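GH62 hydrolase (Scytalidium thermophilum, PDB 4PVA) probably removes arabinofuranosyl side groups from arabinoxylan as a family 62 alpha-L-arabinofuranosidase, helping to break down lignocellulose. Local coordinates at residues 155-166 against 180-191. Numbering follows the deposited sequence.
Sequences NIGNGYWVDMWV and HLFSSDDNGHLY. With PO4 (phosphate ion), chain G.
Two donors grip Asp185 OD2, which sits beside residues 155-156. His189 ND1 donates to the syn lone pair of Asp185 OD2 at 2.7 Å, and the Tyr191 hydroxyl donates from above the carboxylate plane. Asp185 OD1 accepts Asn187 N, closing an Asx turn, and His189 N comes from the opposite face. With CG between the backbone N and carbonyl carbon (chi1 61°), the carboxylate is held back over its own turn. Across the contact, Asn187 ND2 donates to Asn155 O at 2.9 Å, with that oxygen in its amide plane. The edge of the His189 ring also faces Asn155 O, and Asn155 CB rests 3.3 Å from Tyr191 OH. With an alanine here instead of Asp185, His189 ND1 and the Tyr191 hydroxyl would probably lose their acceptor, and the turn its bonds from Asn187 N and His189 N. Further along, the Trp161 indole lies with its edge to Ser183; Trp161 NE1 donates in the ring plane to Ser183 OG at 2.9 Å. Met164 is a selenomethionine; its SE packs 3.5 Å from Ser183 CB, and its CE lies over one indole face, toward the rim. Val162 pairs with Ser184 and Trp165 with Phe182 through paired backbone bonds, with a beta bulge between them. Val166 CG2 meets Leu181 CD1 at 3.8 Å. Strands 162-168 and 178-184 thus form an antiparallel hairpin within one four-stranded blade, as in the five-bladed beta-propeller of family 62 enzymes.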
loop_
_atom_site.group_PDB
_atom_site.type_symbol
_atom_site.label_atom_id
_atom_site.label_comp_id
_atom_site.label_asym_id
_atom_site.label_seq_id
_atom_site.Cartn_x
_atom_site.Cartn_y
_atom_site.Cartn_z
ATOM N N ASN A 155 -22.850 1.316 0.890
ATOM C CA ASN A 155 -22.298 2.397 0.047
ATOM C C ASN A 155 -21.395 1.917 -1.085
ATOM O O ASN A 155 -20.899 2.728 -1.860
ATOM C CB ASN A 155 -21.523 3.369 0.936
ATOM C CG ASN A 155 -22.431 4.219 1.784
ATOM O OD1 ASN A 155 -23.044 5.164 1.278
ATOM N ND2 ASN A 155 -22.571 3.867 3.044
ATOM N N ILE A 156 -21.193 0.596 -1.200
ATOM C CA ILE A 156 -20.269 0.043 -2.194
ATOM C C ILE A 156 -20.774 0.132 -3.618
ATOM O O ILE A 156 -19.969 0.151 -4.548
ATOM C CB ILE A 156 -19.891 -1.400 -1.817
ATOM C CG1 ILE A 156 -18.734 -1.948 -2.680
ATOM C CG2 ILE A 156 -21.080 -2.350 -1.824
ATOM C CD1 ILE A 156 -18.096 -3.162 -2.044
ATOM N N GLY A 157 -22.089 0.136 -3.819
ATOM C CA GLY A 157 -22.624 0.136 -5.184
ATOM C C GLY A 157 -22.068 -1.030 -5.991
ATOM O O GLY A 157 -22.091 -2.186 -5.554
ATOM N N ASN A 158 -21.497 -0.696 -7.143
ATOM C CA ASN A 158 -20.905 -1.700 -8.018
ATOM C C ASN A 158 -19.412 -1.842 -7.812
ATOM O O ASN A 158 -18.727 -2.402 -8.643
ATOM C CB ASN A 158 -21.174 -1.325 -9.483
ATOM C CG ASN A 158 -22.648 -1.336 -9.815
ATOM O OD1 ASN A 158 -23.384 -2.225 -9.394
ATOM N ND2 ASN A 158 -23.088 -0.320 -10.545
ATOM N N GLY A 159 -18.918 -1.355 -6.683
ATOM C CA GLY A 159 -17.492 -1.429 -6.360
ATOM C C GLY A 159 -17.086 -2.719 -5.702
ATOM O O GLY A 159 -17.763 -3.741 -5.776
ATOM N N TYR A 160 -15.959 -2.667 -5.020
ATOM C CA TYR A 160 -15.269 -3.811 -4.452
ATOM C C TYR A 160 -14.536 -3.300 -3.223
ATOM O O TYR A 160 -13.933 -2.240 -3.270
ATOM C CB TYR A 160 -14.217 -4.333 -5.425
ATOM C CG TYR A 160 -14.766 -4.717 -6.783
ATOM C CD1 TYR A 160 -15.512 -5.861 -6.954
ATOM C CD2 TYR A 160 -14.586 -3.880 -7.866
ATOM C CE1 TYR A 160 -16.039 -6.189 -8.213
ATOM C CE2 TYR A 160 -15.084 -4.193 -9.118
ATOM C CZ TYR A 160 -15.814 -5.335 -9.272
ATOM O OH TYR A 160 -16.308 -5.625 -10.539
ATOM N N TRP A 161 -14.592 -4.067 -2.142
ATOM C CA TRP A 161 -13.993 -3.686 -0.872
ATOM C C TRP A 161 -12.541 -4.114 -0.916
ATOM O O TRP A 161 -12.238 -5.315 -0.887
ATOM C CB TRP A 161 -14.730 -4.350 0.278
ATOM C CG TRP A 161 -14.248 -3.964 1.619
ATOM C CD1 TRP A 161 -13.614 -2.813 1.993
ATOM C CD2 TRP A 161 -14.388 -4.740 2.794
ATOM N NE1 TRP A 161 -13.332 -2.833 3.335
ATOM C CE2 TRP A 161 -13.829 -4.001 3.853
ATOM C CE3 TRP A 161 -14.932 -6.018 3.066
ATOM C CZ2 TRP A 161 -13.799 -4.486 5.163
ATOM C CZ3 TRP A 161 -14.917 -6.463 4.356
ATOM C CH2 TRP A 161 -14.351 -5.716 5.385
ATOM N N VAL A 162 -11.624 -3.147 -0.940
ATOM C CA VAL A 162 -10.231 -3.406 -1.294
ATOM C C VAL A 162 -9.284 -2.488 -0.515
ATOM O O VAL A 162 -9.682 -1.438 0.026
ATOM C CB VAL A 162 -9.979 -3.199 -2.825
ATOM C CG1 VAL A 162 -10.818 -4.138 -3.654
ATOM C CG2 VAL A 162 -10.248 -1.762 -3.254
ATOM N N ASP A 163 -8.007 -2.861 -0.535
ATOM C CA ASP A 163 -6.882 -1.998 -0.209
ATOM C C ASP A 163 -6.836 -1.613 1.242
ATOM O O ASP A 163 -7.062 -0.443 1.650
ATOM C CB ASP A 163 -6.837 -0.788 -1.141
ATOM C CG ASP A 163 -6.610 -1.194 -2.562
ATOM O OD1 ASP A 163 -6.456 -2.411 -2.853
ATOM O OD2 ASP A 163 -6.558 -0.347 -3.450
HETATM N N MSE A 164 -6.466 -2.596 2.056
HETATM C CA MSE A 164 -6.497 -2.478 3.508
HETATM C C MSE A 164 -5.194 -1.917 4.036
HETATM O O MSE A 164 -4.091 -2.323 3.614
HETATM C CB MSE A 164 -6.713 -3.898 4.076
HETATM C CG MSE A 164 -7.765 -4.758 3.412
HETATM SE SE MSE A 164 -9.488 -3.856 3.506
HETATM C CE MSE A 164 -10.484 -5.113 2.359
ATOM N N TRP A 165 -5.278 -0.985 4.985
ATOM C CA TRP A 165 -4.091 -0.317 5.526
ATOM C C TRP A 165 -4.221 -0.106 7.018
ATOM O O TRP A 165 -5.170 0.562 7.455
ATOM C CB TRP A 165 -3.916 1.060 4.842
ATOM C CG TRP A 165 -2.695 1.782 5.287
ATOM C CD1 TRP A 165 -2.548 2.603 6.369
ATOM C CD2 TRP A 165 -1.432 1.736 4.650
ATOM N NE1 TRP A 165 -1.254 3.059 6.451
ATOM C CE2 TRP A 165 -0.552 2.519 5.410
ATOM C CE3 TRP A 165 -0.944 1.081 3.526
ATOM C CZ2 TRP A 165 0.765 2.715 5.049
ATOM C CZ3 TRP A 165 0.386 1.254 3.189
ATOM C CH2 TRP A 165 1.213 2.056 3.941
ATOM N N VAL A 166 -3.281 -0.612 7.800
ATOM C CA VAL A 166 -3.233 -0.347 9.232
ATOM C C VAL A 166 -2.166 0.693 9.563
ATOM O O VAL A 166 -1.054 0.666 9.034
ATOM C CB VAL A 166 -2.935 -1.647 10.027
ATOM C CG1 VAL A 166 -2.596 -1.396 11.490
ATOM C CG2 VAL A 166 -4.091 -2.603 9.880
ATOM N N HIS A 180 -5.685 1.966 13.539
ATOM C CA HIS A 180 -6.715 2.329 12.550
ATOM C C HIS A 180 -6.549 1.442 11.337
ATOM O O HIS A 180 -5.450 1.136 10.938
ATOM C CB HIS A 180 -6.536 3.789 12.144
ATOM C CG HIS A 180 -6.624 4.735 13.281
ATOM N ND1 HIS A 180 -7.776 5.394 13.626
ATOM C CD2 HIS A 180 -5.668 5.157 14.133
ATOM C CE1 HIS A 180 -7.522 6.184 14.657
ATOM N NE2 HIS A 180 -6.251 6.069 14.968
ATOM N N LEU A 181 -7.661 1.029 10.764
ATOM C CA LEU A 181 -7.710 0.200 9.577
ATOM C C LEU A 181 -8.525 0.963 8.528
ATOM O O LEU A 181 -9.730 1.171 8.694
ATOM C CB LEU A 181 -8.375 -1.140 9.878
ATOM C CG LEU A 181 -8.672 -2.058 8.712
ATOM C CD1 LEU A 181 -7.433 -2.466 7.995
ATOM C CD2 LEU A 181 -9.378 -3.281 9.269
ATOM N N PHE A 182 -7.852 1.359 7.465
ATOM C CA PHE A 182 -8.450 2.066 6.341
ATOM C C PHE A 182 -8.721 1.111 5.213
ATOM O O PHE A 182 -8.003 0.121 5.024
ATOM C CB PHE A 182 -7.519 3.170 5.843
ATOM C CG PHE A 182 -7.366 4.329 6.799
ATOM C CD1 PHE A 182 -6.429 4.273 7.844
ATOM C CD2 PHE A 182 -8.083 5.511 6.638
ATOM C CE1 PHE A 182 -6.250 5.327 8.693
ATOM C CE2 PHE A 182 -7.902 6.574 7.482
ATOM C CZ PHE A 182 -6.994 6.489 8.526
ATOM N N SER A 183 -9.756 1.399 4.419
ATOM C CA SER A 183 -10.083 0.608 3.256
ATOM C C SER A 183 -10.892 1.442 2.273
ATOM O O SER A 183 -11.430 2.496 2.612
ATOM C CB SER A 183 -10.841 -0.651 3.690
ATOM O OG SER A 183 -12.089 -0.369 4.293
ATOM N N SER A 184 -10.994 0.954 1.051
ATOM C CA SER A 184 -11.696 1.644 -0.035
ATOM C C SER A 184 -12.780 0.730 -0.606
ATOM O O SER A 184 -12.763 -0.475 -0.370
ATOM C CB SER A 184 -10.695 2.008 -1.148
ATOM O OG SER A 184 -9.764 3.005 -0.718
ATOM N N ASP A 185 -13.666 1.309 -1.420
ATOM C CA ASP A 185 -14.730 0.514 -2.053
ATOM C C ASP A 185 -14.772 0.661 -3.565
ATOM O O ASP A 185 -15.738 0.168 -4.190
ATOM C CB ASP A 185 -16.096 0.806 -1.445
ATOM C CG ASP A 185 -16.541 2.237 -1.599
ATOM O OD1 ASP A 185 -15.827 3.058 -2.203
ATOM O OD2 ASP A 185 -17.645 2.535 -1.078
ATOM N N ASP A 186 -13.786 1.273 -4.212
ATOM C CA ASP A 186 -13.879 1.556 -5.627
ATOM C C ASP A 186 -15.200 2.234 -5.971
ATOM O O ASP A 186 -15.715 2.108 -7.100
ATOM C CB ASP A 186 -13.691 0.259 -6.444
ATOM C CG ASP A 186 -12.263 -0.214 -6.497
ATOM O OD1 ASP A 186 -11.361 0.495 -6.012
ATOM O OD2 ASP A 186 -12.077 -1.345 -6.984
ATOM N N ASN A 187 -15.736 2.985 -5.043
ATOM C CA ASN A 187 -16.970 3.722 -5.237
ATOM C C ASN A 187 -16.918 5.078 -4.582
ATOM O O ASN A 187 -17.939 5.616 -4.215
ATOM C CB ASN A 187 -18.194 2.916 -4.751
ATOM C CG ASN A 187 -19.485 3.397 -5.376
ATOM O OD1 ASN A 187 -19.509 3.727 -6.557
ATOM N ND2 ASN A 187 -20.535 3.445 -4.613
ATOM N N GLY A 188 -15.735 5.627 -4.440
ATOM C CA GLY A 188 -15.575 7.001 -4.000
ATOM C C GLY A 188 -15.503 7.222 -2.504
ATOM O O GLY A 188 -15.515 8.354 -2.069
ATOM N N HIS A 189 -15.403 6.163 -1.715
ATOM C CA HIS A 189 -15.316 6.290 -0.245
ATOM C C HIS A 189 -14.000 5.757 0.288
ATOM O O HIS A 189 -13.448 4.779 -0.226
ATOM C CB HIS A 189 -16.455 5.550 0.460
ATOM C CG HIS A 189 -17.818 5.888 -0.074
ATOM N ND1 HIS A 189 -18.497 5.052 -0.928
ATOM C CD2 HIS A 189 -18.589 6.988 0.084
ATOM C CE1 HIS A 189 -19.641 5.625 -1.262
ATOM N NE2 HIS A 189 -19.726 6.787 -0.662
ATOM N N LEU A 190 -13.556 6.398 1.353
ATOM C CA LEU A 190 -12.440 5.930 2.192
ATOM C C LEU A 190 -13.012 5.706 3.580
ATOM O O LEU A 190 -13.589 6.639 4.164
ATOM C CB LEU A 190 -11.292 6.926 2.170
ATOM C CG LEU A 190 -10.054 6.536 3.004
ATOM C CD1 LEU A 190 -9.357 5.336 2.446
ATOM C CD2 LEU A 190 -9.075 7.671 3.131
ATOM N N TYR A 191 -12.828 4.486 4.089
ATOM C CA TYR A 191 -13.360 4.060 5.372
ATOM C C TYR A 191 -12.251 3.910 6.388
ATOM O O TYR A 191 -11.130 3.637 6.027
ATOM C CB TYR A 191 -14.087 2.729 5.285
ATOM C CG TYR A 191 -15.215 2.689 4.269
ATOM C CD1 TYR A 191 -16.487 3.055 4.624
ATOM C CD2 TYR A 191 -15.022 2.270 2.982
ATOM C CE1 TYR A 191 -17.542 3.025 3.691
ATOM C CE2 TYR A 191 -16.057 2.232 2.049
ATOM C CZ TYR A 191 -17.289 2.621 2.411
ATOM O OH TYR A 191 -18.363 2.520 1.478
HETATM P P PO4 G . -5.063 9.338 16.500
HETATM O O1 PO4 G . -6.334 9.623 15.746
HETATM O O2 PO4 G . -4.911 7.857 16.769
HETATM O O3 PO4 G . -5.154 10.025 17.861
HETATM O O4 PO4 G . -3.887 9.947 15.684
HETATM O O HOH W 1 -21.234 1.848 -8.046
HETATM O O HOH W 2 -7.380 2.146 0.425
#